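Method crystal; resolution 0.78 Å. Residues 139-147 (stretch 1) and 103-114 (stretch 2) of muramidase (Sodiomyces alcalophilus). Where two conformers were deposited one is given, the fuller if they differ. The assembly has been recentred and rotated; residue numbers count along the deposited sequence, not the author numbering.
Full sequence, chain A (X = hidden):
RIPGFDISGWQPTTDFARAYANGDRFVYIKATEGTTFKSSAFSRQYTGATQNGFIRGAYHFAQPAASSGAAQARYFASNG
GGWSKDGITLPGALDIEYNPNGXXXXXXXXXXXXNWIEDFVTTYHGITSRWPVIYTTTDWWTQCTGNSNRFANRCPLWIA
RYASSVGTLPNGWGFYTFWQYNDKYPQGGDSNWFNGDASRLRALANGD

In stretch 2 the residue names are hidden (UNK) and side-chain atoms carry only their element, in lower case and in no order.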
# COMPACT_ATOMS: atom_id res chain seq x y z
N ASP A 139 2.80 11.16 -11.28
CA ASP A 139 3.05 11.06 -12.72
C ASP A 139 2.44 9.78 -13.31
O ASP A 139 1.84 9.84 -14.40
CB ASP A 139 4.56 11.20 -13.02
CG ASP A 139 5.45 10.26 -12.21
OD1 ASP A 139 5.45 10.39 -10.98
OD2 ASP A 139 6.13 9.42 -12.84
N TRP A 140 2.57 8.64 -12.63
CA TRP A 140 1.95 7.42 -13.18
C TRP A 140 0.44 7.59 -13.21
O TRP A 140 -0.24 7.27 -14.19
CB TRP A 140 2.33 6.18 -12.36
CG TRP A 140 1.79 4.91 -12.97
CD1 TRP A 140 2.44 4.12 -13.86
CD2 TRP A 140 0.49 4.33 -12.80
NE1 TRP A 140 1.65 3.08 -14.27
CE2 TRP A 140 0.43 3.19 -13.65
CE3 TRP A 140 -0.65 4.67 -12.06
CZ2 TRP A 140 -0.71 2.42 -13.77
CZ3 TRP A 140 -1.81 3.91 -12.21
CH2 TRP A 140 -1.83 2.80 -13.06
N TRP A 141 -0.11 8.10 -12.10
CA TRP A 141 -1.56 8.25 -11.99
C TRP A 141 -2.09 9.17 -13.07
O TRP A 141 -3.17 8.94 -13.65
CB TRP A 141 -1.89 8.80 -10.58
CG TRP A 141 -3.34 8.72 -10.24
CD1 TRP A 141 -4.26 9.75 -10.28
CD2 TRP A 141 -4.03 7.56 -9.78
NE1 TRP A 141 -5.47 9.28 -9.85
CE2 TRP A 141 -5.37 7.95 -9.54
CE3 TRP A 141 -3.64 6.24 -9.50
CZ2 TRP A 141 -6.33 7.07 -9.07
CZ3 TRP A 141 -4.59 5.36 -9.03
CH2 TRP A 141 -5.93 5.78 -8.80
N THR A 142 -1.37 10.24 -13.36
CA THR A 142 -1.80 11.16 -14.41
C THR A 142 -1.82 10.46 -15.77
O THR A 142 -2.82 10.53 -16.50
CB THR A 142 -0.89 12.40 -14.40
OG1 THR A 142 -1.02 13.08 -13.15
CG2 THR A 142 -1.21 13.35 -15.51
N GLN A 143 -0.74 9.80 -16.12
CA GLN A 143 -0.69 9.20 -17.45
C GLN A 143 -1.66 8.04 -17.61
O GLN A 143 -2.21 7.80 -18.69
CB GLN A 143 0.71 8.67 -17.67
CG GLN A 143 1.69 9.78 -17.75
CD GLN A 143 3.08 9.30 -18.05
OE1 GLN A 143 3.34 8.35 -18.73
NE2 GLN A 143 4.10 10.12 -17.80
N CYS A 144 -1.79 7.23 -16.56
CA CYS A 144 -2.48 5.94 -16.73
C CYS A 144 -3.94 5.95 -16.29
O CYS A 144 -4.68 5.05 -16.69
CB CYS A 144 -1.74 4.82 -16.01
SG CYS A 144 -0.05 4.55 -16.63
N THR A 145 -4.37 6.96 -15.51
CA THR A 145 -5.79 7.06 -15.13
C THR A 145 -6.41 8.35 -15.65
O THR A 145 -7.60 8.57 -15.39
CB THR A 145 -6.04 6.97 -13.60
OG1 THR A 145 -5.71 8.21 -12.96
CG2 THR A 145 -5.33 5.81 -12.95
N GLY A 146 -5.65 9.19 -16.34
CA GLY A 146 -6.16 10.53 -16.66
C GLY A 146 -6.26 11.41 -15.44
O GLY A 146 -7.06 12.36 -15.41
N ASN A 147 -5.47 11.12 -14.41
CA ASN A 147 -5.50 11.86 -13.15
C ASN A 147 -6.91 11.80 -12.54
O ASN A 147 -7.52 12.84 -12.23
CB ASN A 147 -4.96 13.28 -13.28
CG ASN A 147 -4.34 13.78 -11.98
OD1 ASN A 147 -4.27 13.06 -10.99
ND2 ASN A 147 -3.90 15.01 -12.00
N UNK A 103 5.22 -1.67 -21.15
CA UNK A 103 4.69 -0.30 -21.23
C UNK A 103 3.95 0.08 -19.94
O UNK A 103 3.16 -0.68 -19.42
c UNK A 103 3.77 -0.13 -22.30
N UNK A 104 4.21 1.31 -19.52
CA UNK A 104 3.89 1.76 -18.18
C UNK A 104 2.42 1.58 -17.77
O UNK A 104 2.18 1.24 -16.63
c UNK A 104 3.79 4.21 -18.82
c UNK A 104 4.41 3.18 -17.96
o UNK A 104 4.21 3.52 -16.58
N UNK A 105 1.49 1.82 -18.69
CA UNK A 105 0.05 1.72 -18.39
C UNK A 105 -0.55 0.34 -18.73
O UNK A 105 -1.77 0.19 -18.71
c UNK A 105 -0.75 2.82 -19.06
s UNK A 105 -0.21 4.52 -18.65
N UNK A 106 0.32 -0.65 -19.00
CA UNK A 106 -0.08 -2.06 -19.13
C UNK A 106 -0.96 -2.31 -20.37
O UNK A 106 -1.58 -3.37 -20.46
c UNK A 106 1.49 -3.57 -14.97
c UNK A 106 0.03 -1.38 -15.82
c UNK A 106 -0.79 -2.60 -17.88
c UNK A 106 0.77 -3.61 -16.16
c UNK A 106 1.48 -2.41 -14.20
c UNK A 106 0.75 -1.31 -14.62
c UNK A 106 0.03 -2.53 -16.61
o UNK A 106 2.21 -2.41 -13.05
N UNK A 107 -1.02 -1.36 -21.30
CA UNK A 107 -1.88 -1.50 -22.47
C UNK A 107 -3.33 -1.14 -22.23
O UNK A 107 -4.12 -1.26 -23.17
N UNK A 108 -3.69 -0.71 -21.03
CA UNK A 108 -5.08 -0.33 -20.77
C UNK A 108 -5.28 1.14 -21.14
O UNK A 108 -4.40 1.97 -20.97
c UNK A 108 -4.66 -2.89 -18.84
c UNK A 108 -5.47 -0.51 -19.29
c UNK A 108 -6.50 -1.91 -17.47
c UNK A 108 -5.84 -1.93 -18.85
N UNK A 109 -6.50 1.49 -21.60
CA UNK A 109 -6.88 2.88 -21.69
C UNK A 109 -7.03 3.45 -20.26
O UNK A 109 -7.08 2.72 -19.29
c UNK A 109 -8.17 3.03 -22.46
o UNK A 109 -9.19 2.32 -21.78
N UNK A 110 -7.10 4.78 -20.18
CA UNK A 110 -7.23 5.42 -18.86
C UNK A 110 -8.54 5.01 -18.20
O UNK A 110 -8.56 4.66 -17.01
o UNK A 110 -6.75 9.57 -19.88
c UNK A 110 -7.14 6.94 -19.00
c UNK A 110 -5.78 7.42 -19.50
n UNK A 110 -4.52 9.47 -19.59
c UNK A 110 -5.71 8.90 -19.66
N UNK A 111 -9.64 5.03 -18.96
CA UNK A 111 -10.91 4.66 -18.38
C UNK A 111 -10.95 3.18 -18.01
O UNK A 111 -11.52 2.80 -16.99
c UNK A 111 -12.03 5.04 -19.35
o UNK A 111 -11.90 4.37 -20.60
N UNK A 112 -10.32 2.30 -18.82
CA UNK A 112 -10.26 0.90 -18.46
C UNK A 112 -9.45 0.73 -17.17
O UNK A 112 -9.76 -0.15 -16.34
c UNK A 112 -9.69 0.04 -19.56
N UNK A 113 -8.39 1.50 -17.01
CA UNK A 113 -7.58 1.41 -15.80
C UNK A 113 -8.39 1.85 -14.57
O UNK A 113 -8.34 1.22 -13.52
s UNK A 113 -4.65 0.51 -14.52
c UNK A 113 -5.36 2.13 -14.78
c UNK A 113 -6.32 2.26 -15.97
c UNK A 113 -3.44 0.50 -15.84
N UNK A 114 -9.14 2.96 -14.71
CA UNK A 114 -10.02 3.38 -13.62
C UNK A 114 -11.00 2.27 -13.28
O UNK A 114 -11.23 1.97 -12.10
c UNK A 114 -11.85 5.02 -13.02
c UNK A 114 -9.73 5.84 -14.06
c UNK A 114 -10.72 4.69 -13.99
O HOH W 1 2.97 6.05 -16.27
O HOH W 2 -3.83 4.11 -19.25
O HOH W 3 -3.93 2.69 -18.28

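Position 103 carries a single side-chain carbon and lies out of reach of stretch 1; it is A103, whose O accepts from the backbone N of position 106 to close a type I turn. At 104 one carbon bears an oxygen and a carbon. The oxygen lies 3.3 Å from W140 CD1, and the branched three-atom side chain is that of threonine, T104. Its backbone O accepts a hydrogen bond from W140 NE1 (3.0 Å, 162°), at the edge of the indole, while water 1 joins T104 OG1 (2.8 Å) weakly to Q143 OE1 (3.4 Å).

Position 105 has one carbon and then a sulfur, 2.0 Å from C144 SG. That separation is a covalent bond, so the residue is C105, and the disulfide has a chi3 of -82°. At 106 a carbon leads to a six-carbon ring bearing one oxygen: Y106. Its CE1 packs 4.1 Å from W140 CZ2, and its hydroxyl is hydrogen-bonded elsewhere in the structure. Position 107 has no side-chain atoms and a positive phi; a CB would be jammed against the preceding carbonyl, as befits G107.

At 108 four carbons, forked at the second, identify leucine, L108. Its side chain stays clear of stretch 1, but water 2 donates to both L108 O (2.8 Å) and C144 O (2.9 Å), bridging the two carbonyls. Position 109 holds one carbon and one oxygen, pointing away: S109, the N-cap, whose OG accepts from the N of position 112 at 3.2 Å.

At 110 a three-carbon chain ends in an oxygen and a nitrogen. The nitrogen lies 3.0 Å from Q143 O, and the residue is Q110; its NE2 donates to that carbonyl at 169°. A carbon and an oxygen at 111, directed away, give S111, and the lone carbon at 112 gives A112; neither touches stretch 1. The unbranched run of two carbons, sulfur and carbon at 113 is M113, with SD 3.9 Å from W140 CH2 at the ring edge. Finally, one carbon carrying two more at 114 makes V114, whose CG2 is 3.7 Å from T145 O.

The disulfide ties the turn to the end of helix 139-145, and around it the indole N-H and the Q110 amide each satisfy a backbone carbonyl on the partner stretch. C144 O meets Q110 CA at 3.4 Å in a CA-H...O contact, where the start of helix 110-114 lies close to the end of helix 139-145. M113 and V114 extend the packing along W140 and T145, while a CB on G146 would clash with Q110 OE1 at 2.8 Å.

Stretch 2 (103-114) ATCYGLSQSAMV
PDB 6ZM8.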